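Local atomic coordinates of putative gdp-fucose protein o-fucosyltransferase 1 (Caenorhabditis elegans, PDB entry 3ZY2), a protein that is a putative member of the protein O-fucosyltransferase family, with the GT-B architecture of two Rossmann-like domains. Residues K202-A207 / H308-D313; I11-C16 / L28-F33; L191-R196 / K341-H346. All coordinates share one frame; numbering follows the deposited sequence.

Contact 1: K202-A207 / H308-D313; sequences KKFISA and HRQEPD. With GDP (guanosine-5'-diphosphate), chain C.
Gln-310, which lays its side chain against Phe-204, has its backbone O gripped twice by one guanidinium. Arg-309 NE stands 2.9 Å from Gln-310 O, and Arg-309 NH2 is 3.0 Å from the same Gln-310 O. The oxygen lies close to the guanidinium plane for both, but NH2 comes in the carbonyl plane while NE sits 49° above it. The side-on grip, NE and NH2 to one atom, ties the Arg-309 side chain to the backbone of its own loop.

Phe-204 is what the helix sends across. Its CG is anti to the backbone N (chi1 -175°), which carries the ring out to the loop. Gln-310 CG makes a CH-pi contact over one face, 4.1 Å from the centroid of the Phe-204 ring and toward its rim. Arg-309 O approaches the ring edge instead, 3.5 Å from Phe-204 CZ, and Ile-321 of helix 315-324 also packs on this phenyl.

Beyond the cis peptide before Pro-312, Asp-313 OD1 accepts a bond from GDP N2 at 3.1 Å and a weak one from N1. Ser-287 N and Ser-318 OG hold the carboxylate as well. Two adjacent guanine N-H donors converging on the one oxygen OD1 are consistent with recognition of that base.

Contact 2: I11-C16 / L28-F33; sequences IVFCPC and LGVLAF
Phe-13 holds its CG between the backbone N and the carbonyl carbon (chi1 80°), and this swings the ring toward Val-30, whose own CG1 is anti to its backbone N (chi1 -177°) so that both methyls face the phenyl. The valine spreads over one ring face. CG2 makes a CH-pi contact 4.1 Å from the centroid of the Phe-13 ring and 15° off its normal, reaching the CE2 and CZ side. CG1 rests on the other side of the same face, 3.8 Å from Phe-13 CE1.

Ile-11 and Phe-33 form the second pair. Here a single methyl does the touching: Ile-11 CD1 lies 4.0 Å from Phe-33 CE2 and 4.1 Å from Phe-33 CD2, the two side chains meeting at a slant.

Two residues apart on strand 10-13, Ile-11 and Phe-13 both face the helix, while Val-12 between them turns away. Val-30 and Phe-33, three apart on helix 20-37, answer them. This is the strand-to-helix interface of a beta-alpha-beta unit, completed by strand 40-42 and the first along the chain in the six-stranded parallel sheet; Leu-41 from that strand also packs on Ile-11 and Val-30. No hydrogen bond crosses the interface, and all four touching side chains are buried.

Past Phe-13 the strand ends in a short disulfide loop. Cys-14 SG and Cys-16 SG are joined at 2.0 Å around Pro-15, the centre of an inverse gamma turn, and the chain then runs on to Arg-19, Phe-20, Gly-21 and Asn-22 of the GDP pocket.

Contact 3: L191-R196 / K341-H346; sequences LRWSSR and KRERDH
Trp-193 and Glu-343 make the one direct bond here: the indole NE1 donates to Glu-343 OE1 across 2.8 Å. The bond is bent, with an N-H...O angle of 140°, and OE1 receives it on its syn lone pair. The carboxylate oxygen comes to the edge of the indole but is tilted 27° out of its plane. Glu-343 gets there by reaching: with CG anti to the backbone N (chi1 179°) and the chain extended beyond, the carboxylate is carried from helix 335-346 out to the indole.

The tight side of the contact is the indole. It is buried, stacked on Phe-63 and packed against Tyr-316, Leu-319 and Ala-320 of helix 315-324; neighbours beyond the two segments probably do much to fix its position. The carboxylate side is looser and wet. One water donates to Leu-191 O at 2.8 Å and to Glu-343 OE1 at 2.9 Å. A second accepts from Trp-193 N at 3.2 Å and donates to Glu-343 OE2 at 3.1 Å. Between the 191-196 backbone and the carboxylate, the hydrogen-bonded links run through these two ordered waters, and the two segments bury little surface against each other.

Elsewhere on the same helix, Lys-341 NZ forms a salt bridge with Asp-345 OD2 at 2.7 Å, while Arg-342 pairs with Asp-25 of helix 20-37.

With the indole N-H and one water directed at OE1, and another water at OE2, the Glu-343 carboxylate is well supplied with donors, which would be expected to stabilise its negative charge.

Overall arrangement
From the N terminus, contact 2 comes first and closes a short loop, fixing strand 10-13 to helix 20-37 in the first parallel sheet. It is complete before the other two begin. Contact 3 opens at 191-196, just as helix 195-208 starts, and closes only at helix 335-346. Contact 1 falls entirely within that span, joining the same helix 195-208 to the loop after strand 307-308 of the second parallel sheet. Contacts 1 and 2 lie on opposite sides of the chain's centre, their centres 32 Å apart. Contact 3 bridges toward contact 2: Leu-28 CD2 meets Leu-191 CD1 at 3.8 Å, and Leu-28 also packs on Arg-342.

Contact 1: K202-A207 / H308-D313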
# COMPACT_ATOMS: atom_id res chain seq x y z
N LYS A 202 0.62 -0.28 -40.73
CA LYS A 202 0.05 -0.08 -42.05
C LYS A 202 0.76 -0.96 -43.07
O LYS A 202 0.11 -1.59 -43.92
CB LYS A 202 0.14 1.39 -42.45
CG LYS A 202 -0.79 2.29 -41.68
CD LYS A 202 -0.55 3.76 -42.02
CE LYS A 202 -1.61 4.66 -41.37
NZ LYS A 202 -1.48 6.10 -41.73
N LYS A 203 2.09 -1.04 -43.00
CA LYS A 203 2.84 -1.84 -43.95
C LYS A 203 2.54 -3.32 -43.82
O LYS A 203 2.39 -4.01 -44.82
CB LYS A 203 4.35 -1.62 -43.83
CG LYS A 203 4.84 -0.36 -44.49
CD LYS A 203 6.37 -0.40 -44.54
CE LYS A 203 6.97 0.91 -45.06
NZ LYS A 203 6.68 2.05 -44.16
N PHE A 204 2.43 -3.81 -42.59
CA PHE A 204 2.15 -5.23 -42.39
C PHE A 204 0.76 -5.56 -42.94
O PHE A 204 0.57 -6.60 -43.58
CB PHE A 204 2.24 -5.62 -40.91
CG PHE A 204 2.07 -7.11 -40.68
CD1 PHE A 204 0.78 -7.66 -40.49
CD2 PHE A 204 3.17 -7.96 -40.69
CE1 PHE A 204 0.63 -9.04 -40.31
CE2 PHE A 204 3.02 -9.32 -40.48
CZ PHE A 204 1.75 -9.87 -40.30
N ILE A 205 -0.22 -4.70 -42.65
CA ILE A 205 -1.58 -4.92 -43.13
C ILE A 205 -1.58 -4.94 -44.67
O ILE A 205 -2.10 -5.88 -45.30
CB ILE A 205 -2.55 -3.87 -42.56
CG1 ILE A 205 -2.69 -4.11 -41.06
CG2 ILE A 205 -3.93 -3.95 -43.23
CD1 ILE A 205 -3.13 -2.83 -40.29
N SER A 206 -1.00 -3.91 -45.29
CA SER A 206 -1.02 -3.81 -46.74
C SER A 206 -0.38 -5.05 -47.38
O SER A 206 -0.92 -5.60 -48.34
CB SER A 206 -0.30 -2.53 -47.17
OG SER A 206 -0.35 -2.36 -48.57
N ALA A 207 0.76 -5.48 -46.86
CA ALA A 207 1.51 -6.59 -47.46
C ALA A 207 0.89 -7.95 -47.22
O ALA A 207 1.00 -8.86 -48.08
CB ALA A 207 2.93 -6.61 -46.94
N HIS A 308 -2.05 -14.90 -40.22
CA HIS A 308 -0.71 -14.34 -40.35
C HIS A 308 -0.29 -13.74 -39.02
O HIS A 308 -1.11 -13.24 -38.26
CB HIS A 308 -0.70 -13.22 -41.41
CG HIS A 308 -1.18 -13.64 -42.76
ND1 HIS A 308 -2.52 -13.72 -43.09
CD2 HIS A 308 -0.50 -13.96 -43.88
CE1 HIS A 308 -2.63 -14.09 -44.35
NE2 HIS A 308 -1.43 -14.24 -44.85
N ARG A 309 1.02 -13.80 -38.76
CA ARG A 309 1.59 -13.21 -37.56
C ARG A 309 2.84 -12.46 -37.94
O ARG A 309 3.40 -12.68 -39.03
CB ARG A 309 1.98 -14.32 -36.58
CG ARG A 309 2.90 -15.37 -37.21
CD ARG A 309 3.62 -16.15 -36.13
NE ARG A 309 4.52 -15.29 -35.35
CZ ARG A 309 5.41 -15.74 -34.47
NH1 ARG A 309 5.53 -17.04 -34.23
NH2 ARG A 309 6.19 -14.87 -33.83
N GLN A 310 3.27 -11.56 -37.05
CA GLN A 310 4.60 -10.93 -37.16
C GLN A 310 5.67 -11.87 -36.62
O GLN A 310 5.45 -12.56 -35.62
CB GLN A 310 4.63 -9.64 -36.34
CG GLN A 310 3.64 -8.59 -36.75
CD GLN A 310 3.93 -7.31 -36.03
OE1 GLN A 310 3.72 -7.21 -34.82
NE2 GLN A 310 4.45 -6.34 -36.75
N GLU A 311 6.83 -11.89 -37.27
CA GLU A 311 7.97 -12.69 -36.78
C GLU A 311 9.21 -11.81 -36.73
O GLU A 311 9.73 -11.45 -37.79
CB GLU A 311 8.24 -13.90 -37.68
CG GLU A 311 7.26 -15.05 -37.52
CD GLU A 311 7.46 -16.14 -38.53
OE1 GLU A 311 8.45 -16.90 -38.40
OE2 GLU A 311 6.63 -16.25 -39.47
N PRO A 312 9.68 -11.45 -35.52
CA PRO A 312 9.08 -11.85 -34.24
C PRO A 312 7.82 -11.03 -33.95
O PRO A 312 7.56 -10.05 -34.66
CB PRO A 312 10.17 -11.51 -33.22
CG PRO A 312 10.96 -10.41 -33.86
CD PRO A 312 10.85 -10.56 -35.34
N ASP A 313 7.06 -11.43 -32.92
CA ASP A 313 5.84 -10.70 -32.55
C ASP A 313 6.22 -9.48 -31.69
O ASP A 313 6.61 -9.64 -30.53
CB ASP A 313 4.85 -11.62 -31.80
CG ASP A 313 3.48 -10.97 -31.59
OD1 ASP A 313 3.40 -9.82 -31.13
OD2 ASP A 313 2.47 -11.65 -31.84
PB GDP C . -2.14 -9.11 -19.16
O1B GDP C . -2.40 -9.70 -20.50
O2B GDP C . -3.03 -8.12 -18.33
O3B GDP C . -0.80 -9.67 -18.40
O3A GDP C . -1.22 -7.97 -20.07
PA GDP C . 0.19 -7.15 -19.54
O1A GDP C . 0.27 -6.45 -21.14
O2A GDP C . 0.23 -6.43 -18.42
O5' GDP C . 1.01 -8.73 -19.40
C5' GDP C . 1.02 -8.95 -20.67
C4' GDP C . 2.08 -9.33 -21.41
O4' GDP C . 2.58 -10.48 -21.96
C3' GDP C . 2.14 -8.32 -22.35
O3' GDP C . 2.95 -6.78 -22.24
C2' GDP C . 3.69 -8.78 -23.83
O2' GDP C . 4.82 -8.47 -23.15
C1' GDP C . 3.17 -10.19 -23.61
N9 GDP C . 2.17 -10.33 -24.40
C8 GDP C . 0.43 -10.63 -23.93
N7 GDP C . 0.19 -10.63 -25.20
C5 GDP C . 0.93 -10.48 -26.23
C6 GDP C . 1.08 -10.40 -27.96
O6 GDP C . 0.03 -10.56 -28.39
N1 GDP C . 2.12 -10.23 -28.15
C2 GDP C . 3.27 -10.06 -27.69
N2 GDP C . 4.17 -9.90 -28.08
N3 GDP C . 3.63 -10.04 -26.16
C4 GDP C . 2.35 -10.27 -25.54

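Contact 2: I11-C16 / L28-F33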
# COMPACT_ATOMS: atom_id res chain seq x y z
N ILE A 11 4.07 16.29 -11.65
CA ILE A 11 3.91 14.95 -11.12
C ILE A 11 4.80 14.03 -11.93
O ILE A 11 4.78 14.10 -13.16
CB ILE A 11 2.44 14.46 -11.23
CG1 ILE A 11 1.54 15.23 -10.28
CG2 ILE A 11 2.32 12.95 -10.96
CD1 ILE A 11 0.08 15.20 -10.71
N VAL A 12 5.55 13.17 -11.25
CA VAL A 12 6.36 12.13 -11.92
C VAL A 12 6.10 10.82 -11.20
O VAL A 12 5.89 10.81 -9.98
CB VAL A 12 7.88 12.50 -11.98
CG1 VAL A 12 8.49 12.66 -10.58
CG2 VAL A 12 8.65 11.48 -12.82
N PHE A 13 6.06 9.72 -11.95
CA PHE A 13 5.73 8.43 -11.34
C PHE A 13 6.35 7.29 -12.10
O PHE A 13 6.70 7.43 -13.29
CB PHE A 13 4.20 8.22 -11.22
CG PHE A 13 3.55 7.78 -12.51
CD1 PHE A 13 3.35 8.69 -13.55
CD2 PHE A 13 3.16 6.44 -12.68
CE1 PHE A 13 2.78 8.27 -14.76
CE2 PHE A 13 2.59 6.01 -13.90
CZ PHE A 13 2.40 6.93 -14.92
N CYS A 14 6.47 6.16 -11.40
CA CYS A 14 6.84 4.89 -12.00
C CYS A 14 5.59 4.05 -12.27
O CYS A 14 4.82 3.81 -11.32
CB CYS A 14 7.75 4.09 -11.08
SG CYS A 14 8.24 2.53 -11.87
N PRO A 15 5.42 3.56 -13.52
CA PRO A 15 4.38 2.57 -13.77
C PRO A 15 4.96 1.23 -13.34
O PRO A 15 5.35 0.40 -14.17
CB PRO A 15 4.17 2.62 -15.29
CG PRO A 15 5.43 3.16 -15.85
CD PRO A 15 6.23 3.83 -14.73
N CYS A 16 5.05 1.05 -12.03
CA CYS A 16 5.92 0.03 -11.46
C CYS A 16 5.21 -1.28 -11.15
O CYS A 16 5.78 -2.14 -10.48
CB CYS A 16 6.60 0.58 -10.20
SG CYS A 16 8.31 1.17 -10.41
N LEU A 28 -3.71 5.75 -17.62
CA LEU A 28 -4.99 6.46 -17.87
C LEU A 28 -5.48 7.15 -16.61
O LEU A 28 -5.90 8.31 -16.66
CB LEU A 28 -6.05 5.49 -18.37
CG LEU A 28 -5.70 4.77 -19.67
CD1 LEU A 28 -6.90 3.89 -20.03
CD2 LEU A 28 -5.38 5.75 -20.78
N GLY A 29 -5.47 6.43 -15.49
CA GLY A 29 -5.87 7.03 -14.19
C GLY A 29 -4.95 8.15 -13.75
O GLY A 29 -5.39 9.16 -13.21
N VAL A 30 -3.66 7.99 -14.02
CA VAL A 30 -2.72 9.05 -13.65
C VAL A 30 -2.92 10.32 -14.47
O VAL A 30 -2.83 11.43 -13.95
CB VAL A 30 -1.23 8.59 -13.67
CG1 VAL A 30 -0.35 9.74 -13.21
CG2 VAL A 30 -0.99 7.34 -12.80
N LEU A 31 -3.21 10.16 -15.76
CA LEU A 31 -3.51 11.31 -16.60
C LEU A 31 -4.68 12.11 -16.02
O LEU A 31 -4.59 13.33 -15.92
CB LEU A 31 -3.83 10.84 -18.02
CG LEU A 31 -2.59 10.55 -18.87
CD1 LEU A 31 -2.93 9.64 -20.04
CD2 LEU A 31 -1.96 11.83 -19.41
N ALA A 32 -5.74 11.40 -15.61
CA ALA A 32 -6.92 12.05 -15.01
C ALA A 32 -6.56 12.76 -13.71
O ALA A 32 -6.99 13.91 -13.45
CB ALA A 32 -8.02 11.04 -14.80
N PHE A 33 -5.74 12.08 -12.89
CA PHE A 33 -5.26 12.64 -11.62
C PHE A 33 -4.48 13.94 -11.82
O PHE A 33 -4.72 14.93 -11.11
CB PHE A 33 -4.43 11.57 -10.92
CG PHE A 33 -3.78 12.02 -9.62
CD1 PHE A 33 -4.55 12.21 -8.48
CD2 PHE A 33 -2.40 12.18 -9.53
CE1 PHE A 33 -3.96 12.60 -7.27
CE2 PHE A 33 -1.80 12.57 -8.31
CZ PHE A 33 -2.58 12.76 -7.19

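Contact 3: L191-R196 / K341-H346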
# COMPACT_ATOMS: atom_id res chain seq x y z
N LEU A 191 -4.09 8.37 -26.51
CA LEU A 191 -2.86 7.56 -26.70
C LEU A 191 -2.85 7.06 -28.14
O LEU A 191 -3.52 6.08 -28.48
CB LEU A 191 -2.77 6.40 -25.71
CG LEU A 191 -2.79 6.79 -24.22
CD1 LEU A 191 -2.53 5.59 -23.35
CD2 LEU A 191 -1.85 7.91 -23.84
N ARG A 192 -2.08 7.76 -28.97
CA ARG A 192 -2.01 7.50 -30.41
C ARG A 192 -0.61 6.96 -30.68
O ARG A 192 0.37 7.59 -30.31
CB ARG A 192 -2.22 8.80 -31.18
CG ARG A 192 -2.09 8.61 -32.69
CD ARG A 192 -2.51 9.85 -33.44
NE ARG A 192 -3.92 10.15 -33.21
CZ ARG A 192 -4.53 11.27 -33.59
NH1 ARG A 192 -3.87 12.22 -34.25
NH2 ARG A 192 -5.82 11.43 -33.32
N TRP A 193 -0.52 5.80 -31.33
CA TRP A 193 0.79 5.20 -31.61
C TRP A 193 1.70 6.15 -32.35
O TRP A 193 1.27 6.90 -33.24
CB TRP A 193 0.68 3.88 -32.39
CG TRP A 193 -0.17 2.90 -31.63
CD1 TRP A 193 -1.47 2.57 -31.89
CD2 TRP A 193 0.20 2.19 -30.44
NE1 TRP A 193 -1.92 1.67 -30.95
CE2 TRP A 193 -0.92 1.42 -30.05
CE3 TRP A 193 1.37 2.12 -29.67
CZ2 TRP A 193 -0.91 0.60 -28.90
CZ3 TRP A 193 1.39 1.29 -28.54
CH2 TRP A 193 0.25 0.53 -28.18
N SER A 194 2.99 6.08 -32.00
CA SER A 194 3.99 6.89 -32.69
C SER A 194 3.90 6.63 -34.19
O SER A 194 3.43 5.56 -34.65
CB SER A 194 5.39 6.52 -32.18
OG SER A 194 5.68 5.15 -32.49
N SER A 195 4.33 7.61 -34.97
CA SER A 195 4.29 7.45 -36.41
C SER A 195 5.06 6.20 -36.86
O SER A 195 4.63 5.51 -37.78
CB SER A 195 4.81 8.71 -37.09
OG SER A 195 6.17 8.90 -36.77
N ARG A 196 6.17 5.90 -36.19
CA ARG A 196 6.96 4.71 -36.54
C ARG A 196 6.12 3.44 -36.42
O ARG A 196 6.15 2.57 -37.31
CB ARG A 196 8.20 4.65 -35.66
CG ARG A 196 9.14 3.48 -35.95
CD ARG A 196 10.21 3.40 -34.86
NE ARG A 196 9.62 3.37 -33.52
CZ ARG A 196 9.25 2.27 -32.88
NH1 ARG A 196 9.42 1.06 -33.41
NH2 ARG A 196 8.69 2.37 -31.69
N LYS A 341 -9.35 -2.84 -27.05
CA LYS A 341 -10.78 -2.55 -26.90
C LYS A 341 -11.01 -1.05 -26.72
O LYS A 341 -11.86 -0.46 -27.41
CB LYS A 341 -11.35 -3.31 -25.69
CG LYS A 341 -12.83 -3.04 -25.41
CD LYS A 341 -13.68 -3.39 -26.64
CE LYS A 341 -15.17 -3.57 -26.33
NZ LYS A 341 -15.79 -2.38 -25.64
N ARG A 342 -10.25 -0.41 -25.82
CA ARG A 342 -10.40 1.03 -25.59
C ARG A 342 -10.02 1.88 -26.81
O ARG A 342 -10.67 2.91 -27.09
CB ARG A 342 -9.57 1.48 -24.38
CG ARG A 342 -10.06 0.87 -23.08
CD ARG A 342 -9.34 1.45 -21.86
NE ARG A 342 -7.88 1.31 -21.96
CZ ARG A 342 -7.15 0.53 -21.17
NH1 ARG A 342 -7.72 -0.21 -20.22
NH2 ARG A 342 -5.84 0.52 -21.31
N GLU A 343 -8.98 1.47 -27.52
CA GLU A 343 -8.58 2.20 -28.71
C GLU A 343 -9.70 2.11 -29.75
O GLU A 343 -10.10 3.12 -30.36
CB GLU A 343 -7.25 1.66 -29.26
CG GLU A 343 -6.85 2.43 -30.54
CD GLU A 343 -5.43 2.16 -31.01
OE1 GLU A 343 -4.65 1.64 -30.21
OE2 GLU A 343 -5.12 2.52 -32.17
N ARG A 344 -10.22 0.91 -29.93
CA ARG A 344 -11.30 0.72 -30.90
C ARG A 344 -12.56 1.45 -30.50
O ARG A 344 -13.28 1.98 -31.35
CB ARG A 344 -11.56 -0.77 -31.11
CG ARG A 344 -10.36 -1.45 -31.76
CD ARG A 344 -10.63 -2.96 -31.97
NE ARG A 344 -11.68 -3.21 -32.99
CZ ARG A 344 -11.47 -3.14 -34.30
NH1 ARG A 344 -10.27 -2.84 -34.78
NH2 ARG A 344 -12.48 -3.38 -35.15
N ASP A 345 -12.81 1.53 -29.20
CA ASP A 345 -13.99 2.26 -28.73
C ASP A 345 -13.87 3.77 -28.87
O ASP A 345 -14.88 4.45 -29.10
CB ASP A 345 -14.18 1.94 -27.26
CG ASP A 345 -14.81 0.57 -27.01
OD1 ASP A 345 -15.31 -0.09 -27.96
OD2 ASP A 345 -14.85 0.19 -25.82
N HIS A 346 -12.66 4.31 -28.68
CA HIS A 346 -12.50 5.75 -28.39
C HIS A 346 -11.60 6.57 -29.29
O HIS A 346 -11.68 7.79 -29.24
CB HIS A 346 -12.03 5.96 -26.94
CG HIS A 346 -12.95 5.37 -25.92
ND1 HIS A 346 -14.21 5.88 -25.68
CD2 HIS A 346 -12.80 4.31 -25.08
CE1 HIS A 346 -14.80 5.15 -24.74
NE2 HIS A 346 -13.97 4.20 -24.36
O HOH W 1 -4.05 3.42 -27.98
O HOH W 2 -3.40 5.05 -32.41